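Local coordinates for uncharacterized protein (Kribbella flavida, PDB 5EVH) that is of unknown function but carries a SnoaL-like domain of the NTF2 clan, a fold whose curved sheet and helices commonly enclose a ligand pocket, at residues 5-16 with 69-80; 84-95 with 106-115. One frame throughout, in Å; residues are numbered along the deposited sequence. Where two conformers were deposited one is given.

Contact 1: 5-16 with 69-80; sequences STAALDTALAYH and AFGDATTALLMY
The N-terminal helix of this NTF2-like, SnoaL-type fold lies on the hairpin of strands 61-71 and 75-84 through A8, L9, A12 and H16. The axis of helix 7-16 crosses that of strand 75-80 at -49° and comes within 6.6 Å of it, a close approach consistent with the alanines that face each other. A12 CB sits 3.8 Å from A76 CB, and the same methyl touches L78 CD2. A8 is pressed still closer to the hairpin turn, its CB 3.3 Å from D72 O. L9 reaches across to the neighbouring strand: with CG anti to the backbone N (chi1 -177°), its CD1 lies 3.8 Å from A69 CB and also meets F70 O, while CD2 lies against the backbone between A69 and G71. L13 CD2 lies more loosely between A69 CB and L78 CD2.

Polar links gather at the start of the helix. D72 O receives a weak hydrogen bond from A8 N and a second one from a water that itself accepts from L9 N, so a carbonyl of the hairpin turn takes up two early helix amides, one directly and one through solvent. The carboxylate of D72 is turned the other way, into its own turn, where two backbone amides converge on OD1: T74 N, in an Asx turn, and T75 N, in an Asx motif. F70 and T75, on the other side of the sheet, pack against F70 of the second subunit.

At the far end H16 and Y80 form an edge-to-face pair with planes at 51°. Y80 OH is engaged by E94, and over the centre of the phenol ring stands H16 CE1, 3.4 Å from Y80 CG.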
loop_
_atom_site.group_PDB
_atom_site.type_symbol
_atom_site.label_atom_id
_atom_site.label_comp_id
_atom_site.label_asym_id
_atom_site.label_seq_id
_atom_site.Cartn_x
_atom_site.Cartn_y
_atom_site.Cartn_z
ATOM N N SER A 5 21.374 -8.084 -7.867
ATOM C CA SER A 5 21.067 -8.661 -6.541
ATOM C C SER A 5 19.582 -8.603 -6.191
ATOM O O SER A 5 18.883 -7.579 -6.331
ATOM C CB SER A 5 21.838 -7.991 -5.406
ATOM O OG SER A 5 21.378 -8.426 -4.126
ATOM N N THR A 6 19.136 -9.761 -5.713
ATOM C CA THR A 6 17.764 -10.034 -5.321
ATOM C C THR A 6 17.651 -10.202 -3.819
ATOM O O THR A 6 16.634 -10.736 -3.350
ATOM C CB THR A 6 17.284 -11.329 -6.008
ATOM O OG1 THR A 6 18.208 -12.389 -5.649
ATOM C CG2 THR A 6 17.266 -11.195 -7.564
ATOM N N ALA A 7 18.691 -9.823 -3.050
ATOM C CA ALA A 7 18.761 -10.257 -1.655
ATOM C C ALA A 7 17.558 -9.756 -0.858
ATOM O O ALA A 7 16.932 -10.509 -0.086
ATOM C CB ALA A 7 20.072 -9.762 -1.005
ATOM N N ALA A 8 17.239 -8.468 -0.980
ATOM C CA ALA A 8 16.187 -7.950 -0.111
ATOM C C ALA A 8 14.844 -8.554 -0.479
ATOM O O ALA A 8 14.010 -8.801 0.394
ATOM C CB ALA A 8 16.082 -6.405 -0.196
ATOM N N LEU A 9 14.575 -8.714 -1.770
ATOM C CA LEU A 9 13.284 -9.294 -2.157
ATOM C C LEU A 9 13.199 -10.763 -1.732
ATOM O O LEU A 9 12.130 -11.245 -1.346
ATOM C CB LEU A 9 13.078 -9.199 -3.701
ATOM C CG LEU A 9 11.690 -9.726 -4.201
ATOM C CD1 LEU A 9 10.547 -9.055 -3.438
ATOM C CD2 LEU A 9 11.517 -9.487 -5.695
ATOM N N ASP A 10 14.279 -11.528 -1.917
ATOM C CA ASP A 10 14.274 -12.930 -1.465
ATOM C C ASP A 10 13.938 -13.023 0.022
ATOM O O ASP A 10 13.128 -13.865 0.442
ATOM C CB ASP A 10 15.645 -13.563 -1.702
ATOM C CG ASP A 10 15.935 -13.827 -3.189
ATOM O OD1 ASP A 10 14.980 -13.819 -4.026
ATOM O OD2 ASP A 10 17.124 -14.088 -3.488
ATOM N N THR A 11 14.536 -12.129 0.840
ATOM C CA THR A 11 14.225 -12.126 2.273
ATOM C C THR A 11 12.764 -11.746 2.533
ATOM O O THR A 11 12.058 -12.390 3.346
ATOM C CB THR A 11 15.170 -11.151 2.979
ATOM O OG1 THR A 11 16.488 -11.715 2.922
ATOM C CG2 THR A 11 14.763 -10.931 4.417
ATOM N N ALA A 12 12.297 -10.680 1.867
ATOM C CA ALA A 12 10.921 -10.235 2.014
ATOM C C ALA A 12 9.942 -11.352 1.690
ATOM O O ALA A 12 8.966 -11.553 2.419
ATOM C CB ALA A 12 10.687 -9.018 1.083
ATOM N N LEU A 13 10.135 -12.043 0.533
ATOM C CA LEU A 13 9.200 -13.111 0.158
ATOM C C LEU A 13 9.332 -14.344 1.092
ATOM O O LEU A 13 8.341 -15.034 1.331
ATOM C CB LEU A 13 9.423 -13.537 -1.292
ATOM C CG LEU A 13 9.075 -12.424 -2.319
ATOM C CD1 LEU A 13 9.484 -12.899 -3.744
ATOM C CD2 LEU A 13 7.570 -12.173 -2.246
ATOM N N ALA A 14 10.540 -14.660 1.580
ATOM C CA ALA A 14 10.693 -15.798 2.509
ATOM C C ALA A 14 9.956 -15.521 3.821
ATOM O O ALA A 14 9.242 -16.397 4.346
ATOM C CB ALA A 14 12.191 -16.062 2.753
ATOM N N TYR A 15 10.104 -14.281 4.326
ATOM C CA TYR A 15 9.353 -13.786 5.476
ATOM C C TYR A 15 7.853 -13.871 5.205
ATOM O O TYR A 15 7.090 -14.439 5.989
ATOM C CB TYR A 15 9.764 -12.318 5.743
ATOM C CG TYR A 15 8.804 -11.669 6.671
ATOM C CD1 TYR A 15 8.884 -11.925 8.060
ATOM C CD2 TYR A 15 7.796 -10.851 6.189
ATOM C CE1 TYR A 15 7.956 -11.364 8.916
ATOM C CE2 TYR A 15 6.892 -10.275 7.042
ATOM C CZ TYR A 15 6.972 -10.577 8.396
ATOM O OH TYR A 15 6.076 -10.031 9.253
ATOM N N HIS A 16 7.424 -13.364 4.049
ATOM C CA HIS A 16 5.995 -13.319 3.756
ATOM C C HIS A 16 5.416 -14.727 3.708
ATOM O O HIS A 16 4.339 -15.002 4.236
ATOM C CB HIS A 16 5.806 -12.616 2.406
ATOM C CG HIS A 16 4.385 -12.540 1.969
ATOM N ND1 HIS A 16 3.497 -11.625 2.503
ATOM C CD2 HIS A 16 3.684 -13.280 1.066
ATOM C CE1 HIS A 16 2.310 -11.794 1.928
ATOM N NE2 HIS A 16 2.398 -12.792 1.066
ATOM N N ALA A 69 5.840 -7.626 -6.728
ATOM C CA ALA A 69 6.971 -7.635 -5.802
ATOM C C ALA A 69 8.231 -7.261 -6.556
ATOM O O ALA A 69 8.490 -7.860 -7.604
ATOM C CB ALA A 69 7.144 -9.037 -5.176
ATOM N N PHE A 70 9.055 -6.350 -5.995
ATOM C CA PHE A 70 10.254 -5.873 -6.637
ATOM C C PHE A 70 11.251 -5.626 -5.536
ATOM O O PHE A 70 10.869 -5.395 -4.380
ATOM C CB PHE A 70 10.037 -4.523 -7.352
ATOM C CG PHE A 70 9.202 -4.609 -8.591
ATOM C CD1 PHE A 70 9.805 -4.940 -9.828
ATOM C CD2 PHE A 70 7.836 -4.315 -8.565
ATOM C CE1 PHE A 70 9.042 -4.937 -10.995
ATOM C CE2 PHE A 70 7.060 -4.320 -9.742
ATOM C CZ PHE A 70 7.707 -4.675 -10.975
ATOM N N GLY A 71 12.524 -5.656 -5.871
ATOM C CA GLY A 71 13.450 -5.114 -4.889
ATOM C C GLY A 71 14.841 -4.974 -5.464
ATOM O O GLY A 71 15.082 -5.246 -6.642
ATOM N N ASP A 72 15.740 -4.458 -4.638
ATOM C CA ASP A 72 17.163 -4.400 -5.007
ATOM C C ASP A 72 18.001 -4.994 -3.877
ATOM O O ASP A 72 17.549 -5.877 -3.143
ATOM C CB ASP A 72 17.589 -2.960 -5.343
ATOM C CG ASP A 72 17.303 -1.949 -4.208
ATOM O OD1 ASP A 72 17.201 -2.313 -3.006
ATOM O OD2 ASP A 72 17.205 -0.725 -4.505
ATOM N N ALA A 73 19.229 -4.513 -3.718
ATOM C CA ALA A 73 20.129 -5.179 -2.802
ATOM C C ALA A 73 19.675 -4.981 -1.361
ATOM O O ALA A 73 19.896 -5.864 -0.520
ATOM C CB ALA A 73 21.544 -4.644 -3.008
ATOM N N THR A 74 19.023 -3.841 -1.050
ATOM C CA THR A 74 18.711 -3.564 0.345
ATOM C C THR A 74 17.255 -3.212 0.619
ATOM O O THR A 74 16.894 -3.070 1.800
ATOM C CB THR A 74 19.593 -2.426 0.870
ATOM O OG1 THR A 74 19.334 -1.241 0.110
ATOM C CG2 THR A 74 21.121 -2.831 0.820
ATOM N N THR A 75 16.424 -3.011 -0.400
ATOM C CA THR A 75 15.018 -2.709 -0.122
ATOM C C THR A 75 14.145 -3.527 -1.034
ATOM O O THR A 75 14.571 -3.963 -2.118
ATOM C CB THR A 75 14.628 -1.229 -0.322
ATOM O OG1 THR A 75 14.805 -0.870 -1.688
ATOM C CG2 THR A 75 15.437 -0.282 0.621
ATOM N N ALA A 76 12.893 -3.699 -0.598
ATOM C CA ALA A 76 11.929 -4.444 -1.356
ATOM C C ALA A 76 10.587 -3.760 -1.183
ATOM O O ALA A 76 10.308 -3.115 -0.157
ATOM C CB ALA A 76 11.859 -5.939 -0.904
ATOM N N LEU A 77 9.731 -3.968 -2.169
ATOM C CA LEU A 77 8.405 -3.390 -2.158
ATOM C C LEU A 77 7.452 -4.475 -2.655
ATOM O O LEU A 77 7.668 -5.068 -3.728
ATOM C CB LEU A 77 8.390 -2.134 -3.074
ATOM C CG LEU A 77 7.136 -1.275 -3.020
ATOM C CD1 LEU A 77 6.931 -0.681 -1.578
ATOM C CD2 LEU A 77 7.255 -0.106 -4.065
ATOM N N LEU A 78 6.412 -4.758 -1.889
ATOM C CA LEU A 78 5.478 -5.762 -2.384
ATOM C C LEU A 78 4.050 -5.412 -2.025
ATOM O O LEU A 78 3.780 -4.619 -1.105
ATOM C CB LEU A 78 5.770 -7.130 -1.858
ATOM C CG LEU A 78 6.138 -7.301 -0.438
ATOM C CD1 LEU A 78 4.945 -7.967 0.104
ATOM C CD2 LEU A 78 7.220 -8.307 -0.493
HETATM N N MSE A 79 3.148 -5.964 -2.832
HETATM C CA MSE A 79 1.710 -5.737 -2.598
HETATM C C MSE A 79 1.055 -7.114 -2.717
HETATM O O MSE A 79 1.390 -7.898 -3.643
HETATM C CB MSE A 79 1.150 -4.780 -3.615
HETATM C CG MSE A 79 -0.391 -4.610 -3.365
HETATM SE SE MSE A 79 -1.242 -3.390 -4.659
HETATM C CE MSE A 79 -0.414 -1.653 -4.055
ATOM N N TYR A 80 0.142 -7.443 -1.781
ATOM C CA TYR A 80 -0.481 -8.753 -1.751
ATOM C C TYR A 80 -1.940 -8.587 -1.356
ATOM O O TYR A 80 -2.323 -7.649 -0.658
ATOM C CB TYR A 80 0.257 -9.746 -0.812
ATOM C CG TYR A 80 0.486 -9.236 0.583
ATOM C CD1 TYR A 80 1.661 -8.569 0.913
ATOM C CD2 TYR A 80 -0.470 -9.437 1.566
ATOM C CE1 TYR A 80 1.876 -8.123 2.224
ATOM C CE2 TYR A 80 -0.276 -9.001 2.874
ATOM C CZ TYR A 80 0.899 -8.331 3.183
ATOM O OH TYR A 80 1.103 -7.871 4.476
HETATM O O HOH W 1 15.906 -7.704 -4.062
#

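Contact 2: 84-95 with 106-115; sequences TVPVPHAPAAEH and LRIIFDRTPF
Backbone bonding between A93 and I109, and between H95 and R107, makes the hairpin of strands 92-99 and 102-109 a regular antiparallel pair in the middle of the sheet. Four hydrogen bonds join the hydrogen-bonded pairs, the shortest from I109 N to A93 O at 2.8 Å. Between them the non-hydrogen-bonded pair E94 and I108 adds CA-H...O contacts, with E94 CA 3.3 Å from R107 O.

Two waters bridge the segments. One donates to P91 O and accepts from D111 N where the strands part; the other joins side chains, lying in the ring plane of H95, bonded to ND1, and in the guanidinium plane of R107, accepting from NE.

Side-chain packing takes two forms. E94 and I108 run side by side in the same direction, bringing I108 CD1 to 3.6 Å from E94 OE2, the oxygen bonded to Y80 OH. Beyond the strands the packing is apolar: F115, at the start of the C-terminal helix, fits into the bend 84-90. V87 CG2 stands over one face of its ring, a CH-pi contact 3.7 Å from the centroid, and A90 CB approaches F115 CZ to 3.5 Å. V87 CG1 meets P114 CB at 3.8 Å.

Inside the bend, T84 N and T84 OG1 both donate to V87 O from the same face of its carbonyl plane. D111 OD1 caps T113 N, while D111 OD2 makes a salt bridge to R112 of the second subunit. Backbone bonds thus set the strand register, whereas the helix start meets the bend through apolar contacts.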
loop_
_atom_site.group_PDB
_atom_site.type_symbol
_atom_site.label_atom_id
_atom_site.label_comp_id
_atom_site.label_asym_id
_atom_site.label_seq_id
_atom_site.Cartn_x
_atom_site.Cartn_y
_atom_site.Cartn_z
ATOM N N THR A 84 -9.900 -12.616 4.730
ATOM C CA THR A 84 -10.199 -12.814 6.157
ATOM C C THR A 84 -11.674 -13.179 6.275
ATOM O O THR A 84 -12.433 -13.057 5.302
ATOM C CB THR A 84 -9.894 -11.526 7.001
ATOM O OG1 THR A 84 -10.879 -10.531 6.713
ATOM C CG2 THR A 84 -8.488 -10.942 6.655
ATOM N N VAL A 85 -12.096 -13.640 7.471
ATOM C CA VAL A 85 -13.521 -13.925 7.685
ATOM C C VAL A 85 -14.379 -12.670 7.587
ATOM O O VAL A 85 -15.335 -12.668 6.785
ATOM C CB VAL A 85 -13.733 -14.718 8.988
ATOM C CG1 VAL A 85 -15.266 -14.782 9.325
ATOM C CG2 VAL A 85 -13.215 -16.136 8.755
ATOM N N PRO A 86 -14.091 -11.576 8.319
ATOM C CA PRO A 86 -14.976 -10.403 8.239
ATOM C C PRO A 86 -14.830 -9.617 6.963
ATOM O O PRO A 86 -15.814 -9.014 6.506
ATOM C CB PRO A 86 -14.566 -9.564 9.460
ATOM C CG PRO A 86 -13.135 -9.960 9.756
ATOM C CD PRO A 86 -13.037 -11.427 9.361
ATOM N N VAL A 87 -13.658 -9.653 6.341
ATOM C CA VAL A 87 -13.393 -8.824 5.179
ATOM C C VAL A 87 -12.875 -9.731 4.070
ATOM O O VAL A 87 -11.742 -10.213 4.171
ATOM C CB VAL A 87 -12.379 -7.716 5.532
ATOM C CG1 VAL A 87 -12.074 -6.863 4.286
ATOM C CG2 VAL A 87 -12.915 -6.857 6.794
ATOM N N PRO A 88 -13.633 -9.898 2.981
ATOM C CA PRO A 88 -13.250 -10.868 1.924
ATOM C C PRO A 88 -11.910 -10.578 1.303
ATOM O O PRO A 88 -11.159 -11.524 0.996
ATOM C CB PRO A 88 -14.361 -10.705 0.872
ATOM C CG PRO A 88 -15.495 -10.058 1.586
ATOM C CD PRO A 88 -14.920 -9.233 2.709
ATOM N N HIS A 89 -11.587 -9.291 1.097
ATOM C CA HIS A 89 -10.321 -8.864 0.468
ATOM C C HIS A 89 -9.779 -7.679 1.230
ATOM O O HIS A 89 -10.438 -6.638 1.299
ATOM C CB HIS A 89 -10.518 -8.465 -0.992
ATOM C CG HIS A 89 -10.825 -9.639 -1.863
ATOM N ND1 HIS A 89 -9.835 -10.523 -2.275
ATOM C CD2 HIS A 89 -12.005 -10.143 -2.296
ATOM C CE1 HIS A 89 -10.397 -11.481 -3.003
ATOM N NE2 HIS A 89 -11.715 -11.288 -3.004
ATOM N N ALA A 90 -8.573 -7.810 1.753
ATOM C CA ALA A 90 -7.930 -6.745 2.517
ATOM C C ALA A 90 -6.485 -6.680 1.999
ATOM O O ALA A 90 -5.581 -7.294 2.554
ATOM C CB ALA A 90 -8.004 -7.072 4.007
ATOM N N PRO A 91 -6.253 -6.008 0.883
ATOM C CA PRO A 91 -4.889 -5.975 0.324
ATOM C C PRO A 91 -3.958 -5.093 1.157
ATOM O O PRO A 91 -4.395 -4.159 1.832
ATOM C CB PRO A 91 -5.097 -5.392 -1.071
ATOM C CG PRO A 91 -6.211 -4.393 -0.835
ATOM C CD PRO A 91 -7.212 -5.237 0.066
ATOM N N ALA A 92 -2.660 -5.414 1.132
ATOM C CA ALA A 92 -1.680 -4.644 1.886
ATOM C C ALA A 92 -0.453 -4.389 1.013
ATOM O O ALA A 92 -0.161 -5.158 0.091
ATOM C CB ALA A 92 -1.246 -5.341 3.196
ATOM N N ALA A 93 0.276 -3.319 1.303
ATOM C CA ALA A 93 1.561 -3.114 0.632
ATOM C C ALA A 93 2.636 -2.913 1.695
ATOM O O ALA A 93 2.359 -2.313 2.756
ATOM C CB ALA A 93 1.511 -1.852 -0.283
ATOM N N GLU A 94 3.864 -3.412 1.424
ATOM C CA GLU A 94 4.937 -3.338 2.392
ATOM C C GLU A 94 6.184 -2.835 1.717
ATOM O O GLU A 94 6.548 -3.314 0.621
ATOM C CB GLU A 94 5.299 -4.729 3.066
ATOM C CG GLU A 94 4.149 -5.257 3.867
ATOM C CD GLU A 94 4.437 -6.669 4.420
ATOM O OE1 GLU A 94 5.523 -7.158 4.099
ATOM O OE2 GLU A 94 3.591 -7.253 5.163
ATOM N N HIS A 95 6.884 -1.925 2.415
ATOM C CA HIS A 95 8.172 -1.443 1.972
ATOM C C HIS A 95 9.170 -1.931 3.017
ATOM O O HIS A 95 9.032 -1.581 4.199
ATOM C CB HIS A 95 8.181 0.080 1.879
ATOM C CG HIS A 95 9.543 0.646 1.563
ATOM N ND1 HIS A 95 10.003 1.829 2.109
ATOM C CD2 HIS A 95 10.526 0.220 0.713
ATOM C CE1 HIS A 95 11.218 2.100 1.636
ATOM N NE2 HIS A 95 11.572 1.122 0.807
ATOM N N LEU A 106 10.143 -1.724 8.234
ATOM C CA LEU A 106 8.992 -2.282 7.535
ATOM C C LEU A 106 7.897 -1.240 7.626
ATOM O O LEU A 106 7.497 -0.890 8.745
ATOM C CB LEU A 106 8.548 -3.600 8.175
ATOM C CG LEU A 106 7.533 -4.383 7.303
ATOM C CD1 LEU A 106 7.617 -5.867 7.735
ATOM C CD2 LEU A 106 6.164 -3.950 7.467
ATOM N N ARG A 107 7.447 -0.703 6.478
ATOM C CA ARG A 107 6.274 0.172 6.479
ATOM C C ARG A 107 5.145 -0.584 5.789
ATOM O O ARG A 107 5.291 -1.001 4.629
ATOM C CB ARG A 107 6.535 1.524 5.802
ATOM C CG ARG A 107 5.228 2.363 5.746
ATOM C CD ARG A 107 5.453 3.868 5.263
ATOM N NE ARG A 107 6.709 4.544 5.700
ATOM C CZ ARG A 107 6.803 5.339 6.770
ATOM N NH1 ARG A 107 7.961 5.915 7.055
ATOM N NH2 ARG A 107 5.746 5.569 7.568
ATOM N N ILE A 108 4.019 -0.743 6.478
ATOM C CA ILE A 108 2.912 -1.508 5.891
ATOM C C ILE A 108 1.663 -0.643 5.798
ATOM O O ILE A 108 1.380 0.155 6.695
ATOM C CB ILE A 108 2.640 -2.818 6.656
ATOM C CG1 ILE A 108 1.359 -3.499 6.119
ATOM C CG2 ILE A 108 2.460 -2.604 8.177
ATOM C CD1 ILE A 108 1.269 -4.960 6.608
ATOM N N ILE A 109 0.963 -0.725 4.655
ATOM C CA ILE A 109 -0.242 0.095 4.417
ATOM C C ILE A 109 -1.389 -0.860 4.135
ATOM O O ILE A 109 -1.274 -1.711 3.256
ATOM C CB ILE A 109 -0.059 1.046 3.215
ATOM C CG1 ILE A 109 1.182 1.912 3.432
ATOM C CG2 ILE A 109 -1.343 1.894 3.101
ATOM C CD1 ILE A 109 1.461 2.894 2.205
ATOM N N PHE A 110 -2.500 -0.698 4.852
ATOM C CA PHE A 110 -3.745 -1.335 4.470
ATOM C C PHE A 110 -4.883 -0.505 5.053
ATOM O O PHE A 110 -4.681 0.354 5.931
ATOM C CB PHE A 110 -3.845 -2.778 4.969
ATOM C CG PHE A 110 -3.666 -2.921 6.449
ATOM C CD1 PHE A 110 -2.396 -3.186 6.973
ATOM C CD2 PHE A 110 -4.746 -2.790 7.305
ATOM C CE1 PHE A 110 -2.228 -3.333 8.398
ATOM C CE2 PHE A 110 -4.608 -2.922 8.713
ATOM C CZ PHE A 110 -3.348 -3.171 9.256
ATOM N N ASP A 111 -6.074 -0.732 4.532
ATOM C CA ASP A 111 -7.231 0.093 4.883
ATOM C C ASP A 111 -7.902 -0.588 6.077
ATOM O O ASP A 111 -8.391 -1.727 5.955
ATOM C CB ASP A 111 -8.187 0.181 3.702
ATOM C CG ASP A 111 -9.416 1.032 3.997
ATOM O OD1 ASP A 111 -9.406 1.802 5.016
ATOM O OD2 ASP A 111 -10.397 0.969 3.197
ATOM N N ARG A 112 -7.879 0.070 7.237
ATOM C CA ARG A 112 -8.568 -0.459 8.429
ATOM C C ARG A 112 -10.097 -0.317 8.380
ATOM O O ARG A 112 -10.799 -1.001 9.153
ATOM C CB ARG A 112 -8.021 0.227 9.705
ATOM C CG ARG A 112 -6.500 -0.104 9.985
ATOM C CD ARG A 112 -5.996 0.610 11.288
ATOM N NE ARG A 112 -5.881 2.047 11.019
ATOM C CZ ARG A 112 -5.821 2.984 11.945
ATOM N NH1 ARG A 112 -5.885 2.647 13.236
ATOM N NH2 ARG A 112 -5.710 4.246 11.575
ATOM N N THR A 113 -10.629 0.530 7.496
ATOM C CA THR A 113 -12.057 0.842 7.558
ATOM C C THR A 113 -12.930 -0.401 7.488
ATOM O O THR A 113 -13.837 -0.538 8.335
ATOM C CB THR A 113 -12.405 1.873 6.472
ATOM O OG1 THR A 113 -11.683 3.074 6.767
ATOM C CG2 THR A 113 -13.907 2.213 6.455
ATOM N N PRO A 114 -12.718 -1.332 6.557
ATOM C CA PRO A 114 -13.631 -2.471 6.450
ATOM C C PRO A 114 -13.697 -3.275 7.724
ATOM O O PRO A 114 -14.771 -3.799 8.072
ATOM C CB PRO A 114 -13.020 -3.304 5.287
ATOM C CG PRO A 114 -12.327 -2.299 4.455
ATOM C CD PRO A 114 -11.706 -1.356 5.487
ATOM N N PHE A 115 -12.571 -3.397 8.435
ATOM C CA PHE A 115 -12.561 -4.151 9.683
ATOM C C PHE A 115 -13.385 -3.431 10.742
ATOM O O PHE A 115 -14.290 -4.018 11.360
ATOM C CB PHE A 115 -11.126 -4.380 10.140
ATOM C CG PHE A 115 -10.318 -5.231 9.188
ATOM C CD1 PHE A 115 -10.337 -6.650 9.306
ATOM C CD2 PHE A 115 -9.593 -4.657 8.145
ATOM C CE1 PHE A 115 -9.598 -7.460 8.446
ATOM C CE2 PHE A 115 -8.837 -5.445 7.293
ATOM C CZ PHE A 115 -8.852 -6.870 7.409
HETATM O O HOH W 2 -6.521 -2.619 2.354
HETATM O O HOH W 3 9.184 3.601 4.265
#

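How the contacts relate
Both contacts draw on one sheet, in which strands 75-84 and 92-99 are neighbours: the backbone bond between L78 O and E94 N ties one to the other. Contact 1 lays a helix across the sheet towards its outer strand, with A8, A12 and A76 buried but its N-terminal end exposed; contact 2 pairs two inner strands edge to edge before passing to a bend and the C-terminal helix nearer the surface. Their chemistry follows: methyl packing and an aromatic pair in 5-16 with 69-80, with little direct polar bonding, against regular backbone bonds in 84-95 with 106-115. Both also reach the second subunit, contact 1 by packing, contact 2 by packing and by D111-R112 salt bridges between the subunits.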